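Local coordinates for catechol 1,2-dioxygenase (Acinetobacter sp., PDB 1DMH), which catalyses the iron(III)-dependent intradiol cleavage of catechol by O2 to cis,cis-muconate, the first step from catechol in the beta-ketoadipate pathway, at residues N63-N68 with G206-L211; L215-N220 with F253-R258; P108-G113 with R306-V311. All coordinates share one frame; numbering follows the deposited sequence.

Contact 1. Residues N63-N68 with G206-L211; sequences NQLGAN and GPTQQL
The ring of Pro207 packs on the last turn of helix 52-67, against Gln64, Leu65 and Asn68. Most of the contact is van der Waals packing on this ring. CG of Pro207 lies 3.8 Å from CA of Leu65 and also approaches the carbonyl O of Gln64. With CG anti to the backbone N (chi1 -178°), Leu65 brings CD1 to 4.2 Å from CG of Pro207. The same CD1 comes near OG1 of Thr208 at 4.3 Å. From the other end of the turn, CG of Asn68 sits 3.8 Å from CD of Pro207. The CG methylene of the extended Gln64 chain adds a contact of 4.1 Å to CB of Pro207.

The contact joins the N-terminal part of the chain, which holds the helical zipper helices, to the start of helix 207-214 in the dioxygenase part. The proline occupies the first turn of that helix, with Gly206 at the N-cap. The short helical segments run 139° apart, with their axes 10.2 Å from each other at closest.

No hydrogen bond is assigned between the two segments. Polar ties run to residues nearby instead. The carbonyl O of Pro207 bonds to OH of Tyr61, one turn earlier on helix 52-67. OG1 of Thr208 bonds to OE1 of Glu70, just past the helix end. OD1 of Asn63 bonds to the backbone N of Ala71 of the second subunit.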
ATOM      1  N   ASN A  63       2.498  -4.556   0.354  1.00 12.58           N
ATOM      2  CA  ASN A  63       3.582  -4.715  -0.617  1.00 12.97           C
ATOM      3  C   ASN A  63       3.046  -5.407  -1.878  1.00 13.08           C
ATOM      4  O   ASN A  63       3.337  -5.025  -3.008  1.00 12.71           O
ATOM      5  CB  ASN A  63       4.737  -5.558  -0.058  1.00 12.89           C
ATOM      6  CG  ASN A  63       5.725  -4.740   0.735  1.00 14.24           C
ATOM      7  OD1 ASN A  63       6.021  -3.585   0.400  1.00 15.29           O
ATOM      8  ND2 ASN A  63       6.280  -5.342   1.768  1.00 14.72           N
ATOM      9  N   GLN A  64       2.249  -6.441  -1.662  1.00 14.61           N
ATOM     10  CA  GLN A  64       1.689  -7.208  -2.762  1.00 16.33           C
ATOM     11  C   GLN A  64       0.757  -6.369  -3.638  1.00 15.31           C
ATOM     12  O   GLN A  64       0.724  -6.520  -4.863  1.00 14.63           O
ATOM     13  CB  GLN A  64       0.968  -8.405  -2.173  1.00 20.27           C
ATOM     14  CG  GLN A  64       0.415  -9.330  -3.176  1.00 28.82           C
ATOM     15  CD  GLN A  64      -0.142 -10.588  -2.514  1.00 34.08           C
ATOM     16  OE1 GLN A  64      -0.929 -10.508  -1.550  1.00 36.79           O
ATOM     17  NE2 GLN A  64       0.262 -11.768  -3.028  1.00 37.16           N
ATOM     18  N   LEU A  65       0.010  -5.469  -3.005  1.00 14.44           N
ATOM     19  CA  LEU A  65      -0.920  -4.597  -3.725  1.00 13.72           C
ATOM     20  C   LEU A  65      -0.138  -3.699  -4.687  1.00 13.70           C
ATOM     21  O   LEU A  65      -0.479  -3.595  -5.872  1.00 13.32           O
ATOM     22  CB  LEU A  65      -1.693  -3.710  -2.748  1.00 12.42           C
ATOM     23  CG  LEU A  65      -2.744  -2.770  -3.368  1.00 12.89           C
ATOM     24  CD1 LEU A  65      -3.877  -3.563  -4.027  1.00 11.30           C
ATOM     25  CD2 LEU A  65      -3.289  -1.865  -2.255  1.00 12.29           C
ATOM     26  N   GLY A  66       0.909  -3.066  -4.162  1.00 12.86           N
ATOM     27  CA  GLY A  66       1.720  -2.178  -4.976  1.00 14.18           C
ATOM     28  C   GLY A  66       2.584  -2.911  -5.985  1.00 14.54           C
ATOM     29  O   GLY A  66       2.812  -2.423  -7.088  1.00 14.88           O
ATOM     30  N   ALA A  67       3.080  -4.079  -5.606  1.00 14.95           N
ATOM     31  CA  ALA A  67       3.898  -4.868  -6.508  1.00 15.54           C
ATOM     32  C   ALA A  67       3.089  -5.235  -7.755  1.00 15.82           C
ATOM     33  O   ALA A  67       3.643  -5.347  -8.847  1.00 16.67           O
ATOM     34  CB  ALA A  67       4.380  -6.123  -5.804  1.00 15.70           C
ATOM     35  N   ASN A  68       1.782  -5.407  -7.602  1.00 15.18           N
ATOM     36  CA  ASN A  68       0.924  -5.751  -8.732  1.00 15.78           C
ATOM     37  C   ASN A  68       0.248  -4.531  -9.342  1.00 15.29           C
ATOM     38  O   ASN A  68      -0.649  -4.669 -10.178  1.00 14.62           O
ATOM     39  CB  ASN A  68      -0.166  -6.746  -8.319  1.00 17.10           C
ATOM     40  CG  ASN A  68       0.377  -8.119  -8.070  1.00 19.30           C
ATOM     41  OD1 ASN A  68       1.027  -8.385  -7.057  1.00 21.77           O
ATOM     42  ND2 ASN A  68       0.134  -9.002  -9.000  1.00 21.22           N
ATOM     43  N   GLY A 206      -4.973 -11.903  -8.201  1.00 21.27           N
ATOM     44  CA  GLY A 206      -4.404 -10.639  -7.766  1.00 18.80           C
ATOM     45  C   GLY A 206      -4.829 -10.243  -6.364  1.00 16.62           C
ATOM     46  O   GLY A 206      -5.785 -10.806  -5.823  1.00 16.37           O
ATOM     47  N   PRO A 207      -4.108  -9.307  -5.723  1.00 16.05           N
ATOM     48  CA  PRO A 207      -4.463  -8.870  -4.366  1.00 15.20           C
ATOM     49  C   PRO A 207      -5.886  -8.266  -4.192  1.00 14.17           C
ATOM     50  O   PRO A 207      -6.501  -8.405  -3.135  1.00 13.68           O
ATOM     51  CB  PRO A 207      -3.338  -7.872  -4.032  1.00 15.07           C
ATOM     52  CG  PRO A 207      -2.900  -7.361  -5.417  1.00 15.32           C
ATOM     53  CD  PRO A 207      -2.854  -8.660  -6.159  1.00 15.49           C
ATOM     54  N   THR A 208      -6.404  -7.597  -5.214  1.00 13.53           N
ATOM     55  CA  THR A 208      -7.727  -6.998  -5.070  1.00 13.50           C
ATOM     56  C   THR A 208      -8.760  -8.114  -4.900  1.00 14.41           C
ATOM     57  O   THR A 208      -9.582  -8.088  -3.980  1.00 13.06           O
ATOM     58  CB  THR A 208      -8.096  -6.087  -6.292  1.00 13.96           C
ATOM     59  OG1 THR A 208      -7.145  -5.019  -6.398  1.00 12.99           O
ATOM     60  CG2 THR A 208      -9.480  -5.477  -6.112  1.00 13.29           C
ATOM     61  N   GLN A 209      -8.708  -9.109  -5.776  1.00 14.40           N
ATOM     62  CA  GLN A 209      -9.661 -10.190  -5.670  1.00 15.16           C
ATOM     63  C   GLN A 209      -9.456 -10.970  -4.382  1.00 15.64           C
ATOM     64  O   GLN A 209     -10.429 -11.426  -3.759  1.00 15.23           O
ATOM     65  CB  GLN A 209      -9.552 -11.116  -6.868  1.00 15.61           C
ATOM     66  CG  GLN A 209     -10.668 -12.148  -6.895  1.00 17.66           C
ATOM     67  CD  GLN A 209     -12.031 -11.495  -6.923  1.00 17.70           C
ATOM     68  OE1 GLN A 209     -12.820 -11.644  -5.990  1.00 20.80           O
ATOM     69  NE2 GLN A 209     -12.311 -10.758  -7.986  1.00 17.56           N
ATOM     70  N   GLN A 210      -8.200 -11.156  -3.983  1.00 16.24           N
ATOM     71  CA  GLN A 210      -7.928 -11.853  -2.733  1.00 18.32           C
ATOM     72  C   GLN A 210      -8.618 -11.154  -1.559  1.00 17.45           C
ATOM     73  O   GLN A 210      -9.233 -11.816  -0.726  1.00 17.32           O
ATOM     74  CB  GLN A 210      -6.429 -11.919  -2.458  1.00 21.86           C
ATOM     75  CG  GLN A 210      -5.668 -12.674  -3.532  1.00 29.65           C
ATOM     76  CD  GLN A 210      -6.101 -14.135  -3.642  1.00 34.41           C
ATOM     77  OE1 GLN A 210      -5.837 -14.806  -4.659  1.00 38.07           O
ATOM     78  NE2 GLN A 210      -6.755 -14.644  -2.584  1.00 36.90           N
ATOM     79  N   LEU A 211      -8.523  -9.828  -1.480  1.00 15.40           N
ATOM     80  CA  LEU A 211      -9.172  -9.124  -0.389  1.00 15.17           C
ATOM     81  C   LEU A 211     -10.706  -9.241  -0.526  1.00 14.54           C
ATOM     82  O   LEU A 211     -11.403  -9.542   0.458  1.00 14.81           O
ATOM     83  CB  LEU A 211      -8.778  -7.648  -0.375  1.00 15.09           C
ATOM     84  CG  LEU A 211      -8.688  -7.019   1.020  1.00 18.38           C
ATOM     85  CD1 LEU A 211      -8.608  -5.513   0.888  1.00 17.58           C
ATOM     86  CD2 LEU A 211      -9.848  -7.409   1.873  1.00 17.13           C
TER

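Contact 2. Residues L215-N220 with F253-R258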
ATOM      1  N   LEU A 215     -14.116 -10.631   2.020  1.00 14.81           N
ATOM      2  CA  LEU A 215     -15.334  -9.858   2.333  1.00 14.44           C
ATOM      3  C   LEU A 215     -16.588 -10.537   1.746  1.00 13.42           C
ATOM      4  O   LEU A 215     -17.690 -10.009   1.840  1.00 13.49           O
ATOM      5  CB  LEU A 215     -15.224  -8.451   1.731  1.00 13.59           C
ATOM      6  CG  LEU A 215     -13.940  -7.687   2.105  1.00 14.70           C
ATOM      7  CD1 LEU A 215     -13.949  -6.301   1.438  1.00 13.35           C
ATOM      8  CD2 LEU A 215     -13.847  -7.559   3.637  1.00 15.61           C
ATOM      9  N   GLY A 216     -16.394 -11.697   1.124  1.00 14.12           N
ATOM     10  CA  GLY A 216     -17.499 -12.429   0.515  1.00 14.66           C
ATOM     11  C   GLY A 216     -18.054 -11.721  -0.712  1.00 14.94           C
ATOM     12  O   GLY A 216     -19.224 -11.879  -1.055  1.00 15.12           O
ATOM     13  N   ARG A 217     -17.203 -10.947  -1.387  1.00 14.66           N
ATOM     14  CA  ARG A 217     -17.612 -10.181  -2.557  1.00 14.14           C
ATOM     15  C   ARG A 217     -16.952 -10.633  -3.855  1.00 14.64           C
ATOM     16  O   ARG A 217     -15.862 -11.230  -3.845  1.00 15.54           O
ATOM     17  CB  ARG A 217     -17.302  -8.703  -2.319  1.00 12.85           C
ATOM     18  CG  ARG A 217     -18.105  -8.059  -1.209  1.00 12.01           C
ATOM     19  CD  ARG A 217     -17.655  -6.606  -1.048  1.00 11.36           C
ATOM     20  NE  ARG A 217     -17.651  -5.949  -2.350  1.00  9.94           N
ATOM     21  CZ  ARG A 217     -16.961  -4.858  -2.643  1.00  8.93           C
ATOM     22  NH1 ARG A 217     -16.213  -4.280  -1.718  1.00  9.91           N
ATOM     23  NH2 ARG A 217     -16.959  -4.392  -3.883  1.00  9.69           N
ATOM     24  N   HIS A 218     -17.611 -10.354  -4.978  1.00 14.16           N
ATOM     25  CA  HIS A 218     -17.057 -10.712  -6.281  1.00 14.63           C
ATOM     26  C   HIS A 218     -16.297  -9.507  -6.822  1.00 14.74           C
ATOM     27  O   HIS A 218     -16.450  -8.393  -6.304  1.00 14.90           O
ATOM     28  CB  HIS A 218     -18.178 -11.108  -7.257  1.00 14.91           C
ATOM     29  CG  HIS A 218     -19.096  -9.986  -7.614  1.00 15.73           C
ATOM     30  ND1 HIS A 218     -18.735  -8.973  -8.481  1.00 16.80           N
ATOM     31  CD2 HIS A 218     -20.356  -9.702  -7.209  1.00 16.20           C
ATOM     32  CE1 HIS A 218     -19.736  -8.119  -8.601  1.00 16.41           C
ATOM     33  NE2 HIS A 218     -20.732  -8.537  -7.837  1.00 16.96           N
ATOM     34  N   GLY A 219     -15.494  -9.717  -7.864  1.00 14.20           N
ATOM     35  CA  GLY A 219     -14.742  -8.620  -8.435  1.00 14.80           C
ATOM     36  C   GLY A 219     -15.130  -8.308  -9.861  1.00 14.74           C
ATOM     37  O   GLY A 219     -14.270  -7.996 -10.671  1.00 14.64           O
ATOM     38  N   ASN A 220     -16.425  -8.359 -10.162  1.00 15.22           N
ATOM     39  CA  ASN A 220     -16.923  -8.112 -11.514  1.00 15.37           C
ATOM     40  C   ASN A 220     -17.580  -6.774 -11.795  1.00 15.25           C
ATOM     41  O   ASN A 220     -18.228  -6.185 -10.931  1.00 15.45           O
ATOM     42  CB  ASN A 220     -17.928  -9.186 -11.882  1.00 16.92           C
ATOM     43  CG  ASN A 220     -17.349 -10.566 -11.759  1.00 19.24           C
ATOM     44  OD1 ASN A 220     -16.358 -10.902 -12.415  1.00 19.60           O
ATOM     45  ND2 ASN A 220     -17.950 -11.379 -10.900  1.00 20.40           N
ATOM     46  N   PHE A 253     -18.810  -4.287  -8.769  1.00 11.87           N
ATOM     47  CA  PHE A 253     -17.921  -4.291  -7.613  1.00 12.35           C
ATOM     48  C   PHE A 253     -17.325  -2.888  -7.360  1.00 13.03           C
ATOM     49  O   PHE A 253     -16.839  -2.600  -6.264  1.00 12.38           O
ATOM     50  CB  PHE A 253     -16.782  -5.329  -7.778  1.00 12.39           C
ATOM     51  CG  PHE A 253     -15.483  -4.766  -8.334  1.00 13.81           C
ATOM     52  CD1 PHE A 253     -15.283  -4.620  -9.705  1.00 14.49           C
ATOM     53  CD2 PHE A 253     -14.450  -4.385  -7.465  1.00 13.73           C
ATOM     54  CE1 PHE A 253     -14.047  -4.096 -10.202  1.00 14.75           C
ATOM     55  CE2 PHE A 253     -13.235  -3.867  -7.952  1.00 14.09           C
ATOM     56  CZ  PHE A 253     -13.037  -3.725  -9.324  1.00 14.39           C
ATOM     57  N   ALA A 254     -17.375  -2.027  -8.379  1.00 13.41           N
ATOM     58  CA  ALA A 254     -16.852  -0.662  -8.261  1.00 13.91           C
ATOM     59  C   ALA A 254     -17.957   0.357  -7.994  1.00 14.00           C
ATOM     60  O   ALA A 254     -17.698   1.565  -7.985  1.00 14.40           O
ATOM     61  CB  ALA A 254     -16.085  -0.280  -9.526  1.00 14.69           C
ATOM     62  N   TYR A 255     -19.186  -0.123  -7.810  1.00 13.17           N
ATOM     63  CA  TYR A 255     -20.334   0.746  -7.486  1.00 13.89           C
ATOM     64  C   TYR A 255     -20.484   1.992  -8.377  1.00 14.67           C
ATOM     65  O   TYR A 255     -20.842   3.076  -7.909  1.00 14.64           O
ATOM     66  CB  TYR A 255     -20.211   1.202  -6.034  1.00 13.35           C
ATOM     67  CG  TYR A 255     -19.968   0.072  -5.081  1.00 13.47           C
ATOM     68  CD1 TYR A 255     -21.010  -0.774  -4.715  1.00 14.03           C
ATOM     69  CD2 TYR A 255     -18.691  -0.166  -4.538  1.00 14.50           C
ATOM     70  CE1 TYR A 255     -20.804  -1.833  -3.826  1.00 14.04           C
ATOM     71  CE2 TYR A 255     -18.473  -1.229  -3.643  1.00 14.25           C
ATOM     72  CZ  TYR A 255     -19.545  -2.050  -3.299  1.00 14.86           C
ATOM     73  OH  TYR A 255     -19.391  -3.095  -2.428  1.00 15.63           O
ATOM     74  N   ALA A 256     -20.248   1.833  -9.669  1.00 15.09           N
ATOM     75  CA  ALA A 256     -20.315   2.976 -10.556  1.00 15.64           C
ATOM     76  C   ALA A 256     -21.607   3.139 -11.329  1.00 16.49           C
ATOM     77  O   ALA A 256     -21.846   4.191 -11.907  1.00 16.52           O
ATOM     78  CB  ALA A 256     -19.153   2.918 -11.528  1.00 15.99           C
ATOM     79  N   THR A 257     -22.445   2.120 -11.368  1.00 17.96           N
ATOM     80  CA  THR A 257     -23.669   2.254 -12.141  1.00 19.47           C
ATOM     81  C   THR A 257     -24.671   3.220 -11.507  1.00 20.58           C
ATOM     82  O   THR A 257     -24.816   3.289 -10.282  1.00 21.32           O
ATOM     83  CB  THR A 257     -24.276   0.859 -12.414  1.00 19.39           C
ATOM     84  OG1 THR A 257     -24.492   0.191 -11.180  1.00 23.20           O
ATOM     85  CG2 THR A 257     -23.294   0.008 -13.202  1.00 19.60           C
ATOM     86  N   ARG A 258     -25.331   4.000 -12.365  1.00 22.03           N
ATOM     87  CA  ARG A 258     -26.318   4.995 -11.957  1.00 23.73           C
ATOM     88  C   ARG A 258     -27.503   5.012 -12.873  1.00 24.50           C
ATOM     89  O   ARG A 258     -27.376   4.725 -14.060  1.00 23.63           O
ATOM     90  CB  ARG A 258     -25.760   6.397 -12.037  1.00 25.49           C
ATOM     91  CG  ARG A 258     -24.609   6.665 -11.164  1.00 29.12           C
ATOM     92  CD  ARG A 258     -24.645   8.117 -10.941  1.00 31.88           C
ATOM     93  NE  ARG A 258     -23.736   8.499  -9.889  1.00 35.74           N
ATOM     94  CZ  ARG A 258     -23.784   9.675  -9.282  1.00 36.68           C
ATOM     95  NH1 ARG A 258     -24.702  10.565  -9.639  1.00 36.00           N
ATOM     96  NH2 ARG A 258     -22.907   9.949  -8.322  1.00 39.25           N
TER
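Arg217 and His218 of one loop meet Tyr255 and Phe253 of another in this intradiol dioxygenase. Phe253 lines the substrate pocket and touches the bound 4-methylcatechol. The first loop follows helix 207-214, which ends in a Schellman motif with Gly216 at positive phi.

Arg217 comes next. Its chain bends at chi3 (50°) and meets Tyr255 tip to tip. The hydroxyl O of Tyr255 stands over the centre of the guanidinium face, 3.0 Å from CZ of Arg217. The two planes are 45° apart. The angles are poor for hydrogen bonds from the guanidinium nitrogens to this oxygen. NH1 is instead bonded to the backbone O of Gly77 and to that of Ala18 of the second subunit. NH2 of Arg217 also approaches the carbonyl O of Phe253, to 3.0 Å, near the guanidinium plane. Phe14 of the second subunit meets the Tyr255 ring edge to face.

At His218 the backbone and ring both take part. Its carbonyl O lies 3.4 Å from CB of Phe253. CE1 of the His218 ring is 3.9 Å from the backbone N of Phe253. ND1 of His218 accepts a bond from the backbone N of Asn220, 2.9 Å long and in the ring plane. This should limit the rotation of the imidazole, which also meets the ring of Tyr248.

Gly219 lies against the Phe253 ring, with its CA 3.9 Å from CG of Phe253. The CB of Asn220 points away from the other loop, and its backbone makes the contact. Its carbonyl O accepts a hydrogen bond from N of Phe253, at 2.9 Å with an N-H...O angle of 163°.

Contact 3. Residues P108-G113 with R306-V311; sequences PLYVAG and RPRLAV. With MCT (4-methylcatechol), chain D.
Ala112 forms two backbone hydrogen bonds with the C-terminal tail, and the contact is tightest there. Its N donates to O of Leu309 at 2.7 Å, and its O accepts from N of Val311 at 3.1 Å. The pairing is a short parallel beta bridge between Ala112 and Ala310. Their CB atoms meet at 4.0 Å on one face. On the other face CG1 of Val111, anti to its backbone N (chi1 178°), reaches CD2 of Leu309. It also touches CG2 of Val311 at 3.8 Å.

Toward Pro108 the two segments are loops, and waters bridge their backbones. One water takes the N-H of Leu309 at 2.8 Å and lies 2.7 Å from O of Tyr110. A second lies 3.1 Å from O of Pro307. Side chains still cross this wider part. CD of Arg308 touches CD2 of the Tyr110 ring at 3.6 Å, with ring and guanidinium planes 90° apart. Arg308 also forms a salt bridge with Glu106.

Pro108 and Leu109 also touch the bound 4-methylcatechol, so the segment joins the substrate pocket to the tail. Arg306 makes a cation-pi contact with Trp56 of the second subunit. The hydroxyl of Tyr110 bonds to Glu154, and its ring meets Trp156 and Phe228 edge to face. These contacts join the loop before strand 111-112 to strands 152-157 and 220-230 of the large mixed sheet.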
ATOM      1  N   PRO A 108      -9.284   3.171 -13.463  1.00 12.21           N
ATOM      2  CA  PRO A 108      -7.843   3.374 -13.661  1.00 12.44           C
ATOM      3  C   PRO A 108      -7.237   3.091 -15.049  1.00 13.34           C
ATOM      4  O   PRO A 108      -6.011   3.084 -15.195  1.00 12.50           O
ATOM      5  CB  PRO A 108      -7.266   2.454 -12.593  1.00 12.45           C
ATOM      6  CG  PRO A 108      -8.173   1.207 -12.799  1.00 11.03           C
ATOM      7  CD  PRO A 108      -9.566   1.801 -12.964  1.00 12.29           C
ATOM      8  N   LEU A 109      -8.079   2.912 -16.063  1.00 13.48           N
ATOM      9  CA  LEU A 109      -7.588   2.517 -17.383  1.00 13.29           C
ATOM     10  C   LEU A 109      -7.605   3.512 -18.521  1.00 13.93           C
ATOM     11  O   LEU A 109      -7.510   3.109 -19.684  1.00 13.69           O
ATOM     12  CB  LEU A 109      -8.329   1.244 -17.813  1.00 14.53           C
ATOM     13  CG  LEU A 109      -8.345   0.225 -16.670  1.00 15.72           C
ATOM     14  CD1 LEU A 109      -9.331  -0.901 -16.932  1.00 16.52           C
ATOM     15  CD2 LEU A 109      -6.953  -0.285 -16.474  1.00 16.90           C
ATOM     16  N   TYR A 110      -7.730   4.802 -18.213  1.00 13.68           N
ATOM     17  CA  TYR A 110      -7.679   5.823 -19.251  1.00 14.59           C
ATOM     18  C   TYR A 110      -6.233   5.903 -19.752  1.00 15.22           C
ATOM     19  O   TYR A 110      -5.288   5.697 -18.987  1.00 15.77           O
ATOM     20  CB  TYR A 110      -8.059   7.187 -18.688  1.00 14.31           C
ATOM     21  CG  TYR A 110      -7.885   8.309 -19.691  1.00 15.69           C
ATOM     22  CD1 TYR A 110      -8.746   8.434 -20.789  1.00 14.27           C
ATOM     23  CD2 TYR A 110      -6.847   9.246 -19.546  1.00 16.57           C
ATOM     24  CE1 TYR A 110      -8.585   9.460 -21.706  1.00 15.18           C
ATOM     25  CE2 TYR A 110      -6.673  10.292 -20.467  1.00 16.04           C
ATOM     26  CZ  TYR A 110      -7.544  10.391 -21.534  1.00 16.38           C
ATOM     27  OH  TYR A 110      -7.405  11.434 -22.417  1.00 16.13           O
ATOM     28  N   VAL A 111      -6.064   6.175 -21.038  1.00 15.68           N
ATOM     29  CA  VAL A 111      -4.722   6.323 -21.628  1.00 16.59           C
ATOM     30  C   VAL A 111      -4.784   7.588 -22.473  1.00 17.51           C
ATOM     31  O   VAL A 111      -5.686   7.739 -23.309  1.00 17.12           O
ATOM     32  CB  VAL A 111      -4.317   5.151 -22.561  1.00 16.13           C
ATOM     33  CG1 VAL A 111      -2.938   5.451 -23.148  1.00 16.35           C
ATOM     34  CG2 VAL A 111      -4.300   3.815 -21.801  1.00 15.39           C
ATOM     35  N   ALA A 112      -3.842   8.500 -22.251  1.00 17.70           N
ATOM     36  CA  ALA A 112      -3.836   9.752 -22.997  1.00 18.43           C
ATOM     37  C   ALA A 112      -3.158   9.616 -24.365  1.00 18.67           C
ATOM     38  O   ALA A 112      -2.237   8.806 -24.521  1.00 18.49           O
ATOM     39  CB  ALA A 112      -3.151  10.831 -22.172  1.00 18.71           C
ATOM     40  N   GLY A 113      -3.646  10.388 -25.346  1.00 19.31           N
ATOM     41  CA  GLY A 113      -3.062  10.393 -26.683  1.00 20.85           C
ATOM     42  C   GLY A 113      -3.714   9.583 -27.800  1.00 21.57           C
ATOM     43  O   GLY A 113      -3.062   9.264 -28.801  1.00 21.89           O
ATOM     44  N   ARG A 306      -4.999  13.337 -11.961  1.00 16.77           N
ATOM     45  CA  ARG A 306      -4.468  12.138 -11.342  1.00 15.92           C
ATOM     46  C   ARG A 306      -3.548  11.485 -12.352  1.00 16.21           C
ATOM     47  O   ARG A 306      -3.679  11.701 -13.553  1.00 16.35           O
ATOM     48  CB  ARG A 306      -5.601  11.165 -10.968  1.00 14.90           C
ATOM     49  CG  ARG A 306      -6.414  10.705 -12.141  1.00 14.18           C
ATOM     50  CD  ARG A 306      -7.603   9.850 -11.708  1.00 14.83           C
ATOM     51  NE  ARG A 306      -7.268   8.450 -11.474  1.00 13.38           N
ATOM     52  CZ  ARG A 306      -8.185   7.518 -11.231  1.00 14.29           C
ATOM     53  NH1 ARG A 306      -9.474   7.860 -11.181  1.00 13.46           N
ATOM     54  NH2 ARG A 306      -7.829   6.254 -11.029  1.00 13.15           N
ATOM     55  N   PRO A 307      -2.586  10.688 -11.873  1.00 16.63           N
ATOM     56  CA  PRO A 307      -1.647   9.998 -12.751  1.00 17.44           C
ATOM     57  C   PRO A 307      -2.411   9.128 -13.778  1.00 18.49           C
ATOM     58  O   PRO A 307      -3.233   8.288 -13.412  1.00 18.31           O
ATOM     59  CB  PRO A 307      -0.832   9.159 -11.758  1.00 18.13           C
ATOM     60  CG  PRO A 307      -0.849  10.018 -10.520  1.00 18.04           C
ATOM     61  CD  PRO A 307      -2.309  10.356 -10.464  1.00 16.99           C
ATOM     62  N   ARG A 308      -2.150   9.346 -15.063  1.00 18.61           N
ATOM     63  CA  ARG A 308      -2.807   8.577 -16.122  1.00 19.80           C
ATOM     64  C   ARG A 308      -1.738   8.175 -17.132  1.00 21.03           C
ATOM     65  O   ARG A 308      -0.847   8.963 -17.421  1.00 20.67           O
ATOM     66  CB  ARG A 308      -3.879   9.436 -16.809  1.00 18.82           C
ATOM     67  CG  ARG A 308      -5.005   9.892 -15.872  1.00 17.73           C
ATOM     68  CD  ARG A 308      -5.898  10.924 -16.543  1.00 16.45           C
ATOM     69  NE  ARG A 308      -7.103  11.201 -15.779  1.00 15.32           N
ATOM     70  CZ  ARG A 308      -7.358  12.340 -15.148  1.00 15.58           C
ATOM     71  NH1 ARG A 308      -6.485  13.344 -15.176  1.00 17.03           N
ATOM     72  NH2 ARG A 308      -8.517  12.495 -14.523  1.00 14.56           N
ATOM     73  N   LEU A 309      -1.817   6.956 -17.657  1.00 22.03           N
ATOM     74  CA  LEU A 309      -0.841   6.504 -18.634  1.00 24.47           C
ATOM     75  C   LEU A 309      -0.965   7.375 -19.906  1.00 26.32           C
ATOM     76  O   LEU A 309      -2.069   7.717 -20.356  1.00 26.05           O
ATOM     77  CB  LEU A 309      -1.086   5.025 -18.957  1.00 24.83           C
ATOM     78  CG  LEU A 309      -0.047   4.124 -19.652  1.00 26.49           C
ATOM     79  CD1 LEU A 309      -0.637   2.738 -19.938  1.00 25.56           C
ATOM     80  CD2 LEU A 309       0.380   4.732 -20.948  1.00 28.09           C
ATOM     81  N   ALA A 310       0.173   7.775 -20.464  1.00 28.49           N
ATOM     82  CA  ALA A 310       0.164   8.552 -21.705  1.00 30.74           C
ATOM     83  C   ALA A 310       1.048   7.807 -22.705  1.00 32.31           C
ATOM     84  O   ALA A 310       2.035   7.175 -22.336  1.00 32.39           O
ATOM     85  CB  ALA A 310       0.682   9.964 -21.472  1.00 30.42           C
ATOM     86  N   VAL A 311       0.671   7.850 -23.971  1.00 34.35           N
ATOM     87  CA  VAL A 311       1.428   7.160 -25.006  1.00 36.28           C
ATOM     88  C   VAL A 311       1.476   8.077 -26.229  1.00 37.43           C
ATOM     89  O   VAL A 311       0.719   9.076 -26.250  1.00 38.25           O
ATOM     90  CB  VAL A 311       0.734   5.818 -25.377  1.00 36.20           C
ATOM     91  CG1 VAL A 311       1.453   5.147 -26.536  1.00 37.21           C
ATOM     92  CG2 VAL A 311       0.710   4.898 -24.175  1.00 35.54           C
ATOM     93  OXT VAL A 311       2.264   7.782 -27.155  1.00 39.36           O
TER
HETATM   94  C1  MCT D 401     -12.365  -0.584 -12.747  0.65 22.02           C
HETATM   95  C2  MCT D 401     -12.939   0.423 -13.542  0.65 22.11           C
HETATM   96  C3  MCT D 401     -13.109   0.171 -14.920  0.65 21.43           C
HETATM   97  O3  MCT D 401     -13.669   1.142 -15.708  0.65 22.31           O
HETATM   98  C4  MCT D 401     -12.728  -1.030 -15.496  0.65 21.18           C
HETATM   99  O4  MCT D 401     -12.922  -1.223 -16.841  0.65 22.48           O
HETATM  100  C5  MCT D 401     -12.167  -2.026 -14.741  0.65 21.74           C
HETATM  101  C6  MCT D 401     -11.978  -1.786 -13.287  0.65 22.01           C
HETATM  102  C   MCT D 401     -12.165  -0.331 -11.241  0.65 22.40           C
HETATM  103  O   HOH W   1      -5.379   6.310 -14.393  1.00 19.91           O
HETATM  104  O   HOH W   2      -3.864   5.323 -16.762  1.00 20.60           O

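Overall arrangement
Each of the three contacts also touches the second subunit. Contacts 1 and 2 have centres 16 Å apart and touch directly, where Gln209 of helix 207-214 packs on Gly219. Helix 207-214 also runs on into the first loop of contact 2. Contact 3 is separate, with nearest atoms about 9 Å from contact 1 and about 7 Å from contact 2. Contacts 2 and 3 each bring residues to the bound 4-methylcatechol, Phe253 from the one and Pro108 and Leu109 from the other. Contact 1 lies farther off, with the Thr208 side chain about 8 Å from it. The iron(III) is about 6 Å from the Pro108 side chain and about 8 Å from that of Phe253.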